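Local coordinates for protein L-lysine 6-oxidase (Marinomonas mediterranea, PDB 3WEU) that oxidises the side-chain amine of L-lysine with a cysteine tryptophylquinone cofactor, releasing hydrogen peroxide that makes it antibacterial, at residues 343-348 with 364-369. Residues are numbered along the deposited sequence; the frame is centred on the assembly and turned at random.
Sequences YNYFRQ and LMSSEV
Tyr345 and Ser366 mark the nearest approach of the two backbones, CA to CA 6.9 Å, and the chains diverge to 8.9 Å between the CA atoms of Arg347 and Leu364. At that spacing no main-chain bond joins them directly; Tyr345 and Arg347 pair through their backbones with Met377, Leu364 with Leu376 and Ser366 with Leu374, so the run 374-377 bonds to both and links them indirectly. Side chains make the direct link. Arg347, extended from CG to NE (chi3 -176°), carries its guanidinium across to Leu364, where NH2 donates to the carbonyl O at 3.1 Å. The N-H...O angle of 141° shows a bent bond, yet the donor lies in the carbonyl plane, on a lone pair, with a C=O...N angle of 126°. Leu364 CD1 also reaches NH2, at 4.2 Å. At the other end Ser366 CB abuts the edge of the Tyr345 ring, near its plane, 3.7 Å from CE1, while Ser366 OG bonds to Asp372 O and Leu374 N instead. The buried guanidinium has further carbonyl acceptors: NE bonds to Val363 O and NH1 to Leu403 O. Each of its three nitrogens thus meets a main-chain carbonyl, which probably helps to offset the cost of burying the charge, and one arginine ties the loop following helix 336-344 to residues 363-364 and to the chain just beyond strand 400-402.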
# COMPACT_ATOMS: atom_id res chain seq x y z
N TYR A 343 38.31 -29.69 15.98
CA TYR A 343 38.01 -29.91 14.60
C TYR A 343 36.67 -30.60 14.35
O TYR A 343 35.94 -30.24 13.42
CB TYR A 343 39.11 -30.82 13.98
CG TYR A 343 38.79 -31.28 12.59
CD1 TYR A 343 38.94 -30.46 11.51
CD2 TYR A 343 38.33 -32.57 12.35
CE1 TYR A 343 38.65 -30.90 10.20
CE2 TYR A 343 38.04 -33.02 11.07
CZ TYR A 343 38.21 -32.17 9.98
OH TYR A 343 37.87 -32.58 8.69
N ASN A 344 36.35 -31.55 15.20
CA ASN A 344 35.12 -32.33 15.00
C ASN A 344 33.88 -31.52 15.32
O ASN A 344 32.78 -31.95 15.01
CB ASN A 344 35.15 -33.61 15.78
CG ASN A 344 36.02 -34.67 15.14
OD1 ASN A 344 36.07 -34.78 13.92
ND2 ASN A 344 36.49 -35.59 15.96
N TYR A 345 34.04 -30.31 15.89
CA TYR A 345 32.92 -29.41 16.03
C TYR A 345 32.64 -28.56 14.81
O TYR A 345 31.60 -27.82 14.79
CB TYR A 345 33.14 -28.51 17.24
CG TYR A 345 32.83 -29.13 18.60
CD1 TYR A 345 31.63 -29.86 18.83
CD2 TYR A 345 33.69 -28.97 19.68
CE1 TYR A 345 31.32 -30.36 20.13
CE2 TYR A 345 33.39 -29.48 20.95
CZ TYR A 345 32.20 -30.12 21.17
OH TYR A 345 31.91 -30.57 22.36
N PHE A 346 33.51 -28.63 13.80
CA PHE A 346 33.26 -27.95 12.51
C PHE A 346 32.39 -28.80 11.64
O PHE A 346 32.56 -30.01 11.58
CB PHE A 346 34.56 -27.53 11.84
CG PHE A 346 35.19 -26.32 12.50
CD1 PHE A 346 35.73 -26.39 13.77
CD2 PHE A 346 35.22 -25.14 11.84
CE1 PHE A 346 36.27 -25.27 14.39
CE2 PHE A 346 35.74 -23.99 12.41
CZ PHE A 346 36.25 -24.04 13.70
N ARG A 347 31.40 -28.16 11.00
CA ARG A 347 30.58 -28.86 10.01
C ARG A 347 31.40 -29.24 8.79
O ARG A 347 32.14 -28.41 8.20
CB ARG A 347 29.36 -28.06 9.57
CG ARG A 347 28.43 -27.62 10.69
CD ARG A 347 27.09 -27.10 10.13
NE ARG A 347 26.35 -26.63 11.30
CZ ARG A 347 26.59 -25.47 11.94
NH1 ARG A 347 27.42 -24.58 11.51
NH2 ARG A 347 25.92 -25.19 13.02
N GLN A 348 31.29 -30.53 8.43
CA GLN A 348 31.79 -30.98 7.15
C GLN A 348 30.94 -30.32 6.07
O GLN A 348 29.80 -29.86 6.34
CB GLN A 348 31.72 -32.51 7.12
CG GLN A 348 32.66 -33.17 8.12
CD GLN A 348 34.13 -33.07 7.71
OE1 GLN A 348 34.47 -33.30 6.58
NE2 GLN A 348 34.97 -32.62 8.60
N LEU A 364 22.41 -28.56 13.20
CA LEU A 364 22.75 -27.38 13.99
C LEU A 364 23.75 -27.73 15.07
O LEU A 364 24.78 -27.10 15.15
CB LEU A 364 21.51 -26.85 14.67
CG LEU A 364 21.74 -25.77 15.71
CD1 LEU A 364 22.28 -24.56 15.00
CD2 LEU A 364 20.45 -25.43 16.47
N MET A 365 23.42 -28.70 15.93
CA MET A 365 24.16 -28.96 17.19
C MET A 365 25.03 -30.21 17.13
O MET A 365 24.73 -31.15 16.37
CB MET A 365 23.21 -29.17 18.39
CG MET A 365 22.27 -28.06 18.72
SD MET A 365 23.21 -26.59 19.18
CE MET A 365 21.91 -25.63 19.91
N SER A 366 25.99 -30.28 18.02
CA SER A 366 26.79 -31.55 18.22
C SER A 366 25.92 -32.70 18.71
O SER A 366 26.19 -33.83 18.35
CB SER A 366 27.86 -31.26 19.29
OG SER A 366 27.23 -30.66 20.43
N SER A 367 24.87 -32.41 19.50
CA SER A 367 24.00 -33.39 20.08
C SER A 367 22.78 -32.71 20.59
O SER A 367 22.80 -31.53 20.87
CB SER A 367 24.67 -34.00 21.28
OG SER A 367 23.91 -34.96 21.89
N GLU A 368 21.77 -33.48 20.93
CA GLU A 368 20.77 -32.86 21.74
C GLU A 368 20.60 -33.52 23.09
O GLU A 368 19.69 -33.19 23.80
CB GLU A 368 19.48 -32.54 20.95
CG GLU A 368 19.67 -31.17 20.20
CD GLU A 368 18.62 -30.86 19.11
OE1 GLU A 368 17.40 -31.06 19.40
OE2 GLU A 368 19.01 -30.35 18.01
N VAL A 369 21.63 -34.21 23.53
CA VAL A 369 21.67 -34.67 24.89
C VAL A 369 22.19 -33.56 25.80
O VAL A 369 23.28 -33.09 25.56
CB VAL A 369 22.63 -35.89 24.98
CG1 VAL A 369 22.89 -36.28 26.43
CG2 VAL A 369 22.08 -37.08 24.15